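Formiminoglutamase (Trypanosoma cruzi, PDB 4MYL) probably hydrolyses a formimino or guanidino substrate at a two-manganese centre, as enzymes of the arginase family do. Local coordinates at residues 147-152 against 183-188. The protein carries 1 engineered substitution. Sequence-based numbering, arbitrary orientation.
Sequences SHLDVR and FACQGS
The carbonyl oxygen of Ser-147 accepts a hydrogen bond from the backbone N-H of Gln-186, with Ser-147 O and Gln-186 N 2.9 Å apart. The backbones pack closely here, Ser-147 CA lying 3.7 Å from Ala-184 O. Two side-chain contacts accompany the bond. The Gln-186 chain, extended beyond CG, runs alongside Ser-147 and lays its amide end against the serine CB, Gln-186 NE2 to Ser-147 CB being 3.8 Å. That amide is tied at both atoms, NE2 to the Val-254 carbonyl and OE1 to Gln-189, which should fix its rotation. At the other contact, the Leu-149 methyl CD2 meets Cys-185 CB at 3.7 Å and lies 4.0 Å from Cys-185 SG. With chi1 at -60°, Leu-149 CG sits beside its own backbone N; CD1 continues the chain in the extended direction, while the CD2 branch turns to the cysteine. Leu-205 and His-194 also pack on the leucine. Beyond Gln-186, Gly-187 N donates a hydrogen bond to Glu-73 OE1 of a neighbouring subunit, so the 183-188 segment links the metal loop to the trimer interface. His-148 and Asp-150 are manganese ligands, and Ser-147 directly follows the bridging ligand Asp-146: this is the metal-binding loop at the C-terminal edge of the parallel sheet in the arginase fold, joined to the end of neighbouring strand 180-185.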
ATOM      1  N   SER A 147      12.062   3.730  12.463  1.00  9.85           N
ATOM      2  CA  SER A 147      12.652   2.499  11.945  1.00  8.54           C
ATOM      3  C   SER A 147      14.104   2.315  12.410  1.00  8.86           C
ATOM      4  O   SER A 147      14.610   1.193  12.450  1.00 11.59           O
ATOM      5  CB  SER A 147      12.610   2.508  10.416  1.00 10.07           C
ATOM      6  OG  SER A 147      13.260   3.657   9.915  1.00 12.29           O
ATOM      7  N   HIS A 148      14.757   3.433  12.736  1.00 14.78           N
ATOM      8  CA  HIS A 148      16.139   3.471  13.239  1.00 12.52           C
ATOM      9  C   HIS A 148      16.151   3.741  14.737  1.00 12.19           C
ATOM     10  O   HIS A 148      15.150   4.189  15.295  1.00 12.78           O
ATOM     11  CB  HIS A 148      16.950   4.563  12.525  1.00 10.87           C
ATOM     12  CG  HIS A 148      17.167   4.298  11.067  1.00 14.52           C
ATOM     13  ND1 HIS A 148      16.250   4.657  10.099  1.00 18.60           N
ATOM     14  CD2 HIS A 148      18.188   3.700  10.413  1.00 16.56           C
ATOM     15  CE1 HIS A 148      16.700   4.295   8.912  1.00 16.77           C
ATOM     16  NE2 HIS A 148      17.877   3.719   9.073  1.00 20.97           N
ATOM     17  N   LEU A 149      17.291   3.479  15.379  1.00 11.76           N
ATOM     18  CA  LEU A 149      17.435   3.697  16.820  1.00 10.28           C
ATOM     19  C   LEU A 149      17.886   5.126  17.167  1.00 13.10           C
ATOM     20  O   LEU A 149      17.655   5.601  18.285  1.00 13.67           O
ATOM     21  CB  LEU A 149      18.388   2.664  17.439  1.00 10.18           C
ATOM     22  CG  LEU A 149      17.979   1.190  17.284  1.00 14.73           C
ATOM     23  CD1 LEU A 149      18.965   0.267  18.003  1.00 15.73           C
ATOM     24  CD2 LEU A 149      16.583   0.962  17.796  1.00 13.83           C
ATOM     25  N   ASP A 150      18.527   5.799  16.207  1.00 10.30           N
ATOM     26  CA  ASP A 150      18.931   7.190  16.357  1.00  9.78           C
ATOM     27  C   ASP A 150      19.828   7.418  17.564  1.00 12.95           C
ATOM     28  O   ASP A 150      19.690   8.431  18.269  1.00 16.06           O
ATOM     29  CB  ASP A 150      17.712   8.099  16.423  1.00 11.92           C
ATOM     30  CG  ASP A 150      16.833   7.929  15.236  1.00 18.03           C
ATOM     31  OD1 ASP A 150      17.355   8.050  14.109  1.00 17.15           O
ATOM     32  OD2 ASP A 150      15.637   7.638  15.421  1.00 21.26           O
ATOM     33  N   VAL A 151      20.753   6.483  17.777  1.00 13.98           N
ATOM     34  CA  VAL A 151      21.703   6.566  18.886  1.00 13.62           C
ATOM     35  C   VAL A 151      23.148   6.404  18.415  1.00 19.89           C
ATOM     36  O   VAL A 151      24.070   6.461  19.220  1.00 17.91           O
ATOM     37  CB  VAL A 151      21.392   5.516  20.001  1.00 14.69           C
ATOM     38  CG1 VAL A 151      20.042   5.812  20.669  1.00 13.93           C
ATOM     39  CG2 VAL A 151      21.418   4.094  19.430  1.00 13.21           C
ATOM     40  N   ARG A 152      23.357   6.212  17.117  1.00 16.00           N
ATOM     41  CA  ARG A 152      24.721   6.023  16.619  1.00 21.56           C
ATOM     42  C   ARG A 152      25.657   7.210  16.935  1.00 18.31           C
ATOM     43  O   ARG A 152      25.220   8.357  17.036  1.00 21.98           O
ATOM     44  CB  ARG A 152      24.727   5.661  15.123  1.00 20.72           C
ATOM     45  CG  ARG A 152      24.235   6.742  14.191  1.00 21.88           C
ATOM     46  CD  ARG A 152      24.309   6.263  12.744  1.00 28.75           C
ATOM     47  NE  ARG A 152      23.327   5.218  12.456  1.00 46.41           N
ATOM     48  CZ  ARG A 152      23.584   4.103  11.772  1.00 55.95           C
ATOM     49  NH1 ARG A 152      24.804   3.874  11.295  1.00 47.19           N
ATOM     50  NH2 ARG A 152      22.618   3.210  11.563  1.00 53.39           N
ATOM     51  N   PHE A 183      10.407   2.382  19.286  1.00  8.92           N
ATOM     52  CA  PHE A 183       9.138   1.779  18.898  1.00 10.08           C
ATOM     53  C   PHE A 183       9.060   1.585  17.396  1.00 10.04           C
ATOM     54  O   PHE A 183       9.287   2.521  16.631  1.00 10.37           O
ATOM     55  CB  PHE A 183       7.995   2.673  19.370  1.00 10.09           C
ATOM     56  CG  PHE A 183       6.633   2.040  19.280  1.00  9.53           C
ATOM     57  CD1 PHE A 183       5.858   2.184  18.138  1.00 11.95           C
ATOM     58  CD2 PHE A 183       6.106   1.333  20.350  1.00  9.10           C
ATOM     59  CE1 PHE A 183       4.595   1.616  18.066  1.00 12.05           C
ATOM     60  CE2 PHE A 183       4.845   0.770  20.283  1.00 11.42           C
ATOM     61  CZ  PHE A 183       4.089   0.914  19.151  1.00 10.12           C
ATOM     62  N   ALA A 184       8.737   0.366  16.978  1.00 11.72           N
ATOM     63  CA  ALA A 184       8.637   0.032  15.560  1.00 13.12           C
ATOM     64  C   ALA A 184       9.986   0.134  14.843  1.00 12.30           C
ATOM     65  O   ALA A 184      10.044   0.408  13.644  1.00 13.04           O
ATOM     66  CB  ALA A 184       7.601   0.922  14.866  1.00 12.98           C
ATOM     67  N   CYS A 185      11.070  -0.069  15.577  1.00  9.98           N
ATOM     68  CA  CYS A 185      12.379  -0.155  14.958  1.00 11.09           C
ATOM     69  C   CYS A 185      12.487  -1.419  14.086  1.00  9.98           C
ATOM     70  O   CYS A 185      11.795  -2.406  14.318  1.00 12.00           O
ATOM     71  CB  CYS A 185      13.482  -0.102  16.026  1.00 11.83           C
ATOM     72  SG  CYS A 185      13.161  -1.082  17.483  1.00 12.70           S
ATOM     73  N   GLN A 186      13.358  -1.369  13.080  1.00 10.35           N
ATOM     74  CA  GLN A 186      13.482  -2.458  12.113  1.00 13.77           C
ATOM     75  C   GLN A 186      14.882  -3.083  12.156  1.00 11.71           C
ATOM     76  O   GLN A 186      15.870  -2.383  11.950  1.00 12.52           O
ATOM     77  CB  GLN A 186      13.175  -1.932  10.710  1.00 10.46           C
ATOM     78  CG  GLN A 186      11.743  -1.486  10.551  1.00 11.72           C
ATOM     79  CD  GLN A 186      11.444  -0.954   9.162  1.00 13.47           C
ATOM     80  OE1 GLN A 186      12.204  -1.173   8.221  1.00 16.17           O
ATOM     81  NE2 GLN A 186      10.325  -0.253   9.030  1.00  9.66           N
ATOM     82  N   GLY A 187      14.956  -4.389  12.408  1.00 12.11           N
ATOM     83  CA  GLY A 187      16.229  -5.072  12.536  1.00  9.75           C
ATOM     84  C   GLY A 187      17.122  -4.949  11.312  1.00 11.60           C
ATOM     85  O   GLY A 187      18.343  -4.956  11.417  1.00 16.20           O
ATOM     86  N   SER A 188      16.522  -4.825  10.138  1.00 12.36           N
ATOM     87  CA  SER A 188      17.297  -4.729   8.895  1.00 13.87           C
ATOM     88  C   SER A 188      18.019  -3.395   8.733  1.00 14.03           C
ATOM     89  O   SER A 188      18.908  -3.275   7.902  1.00 16.81           O
ATOM     90  CB  SER A 188      16.376  -4.908   7.696  1.00 11.55           C
ATOM     91  OG  SER A 188      15.459  -3.832   7.662  1.00 15.33           O
TER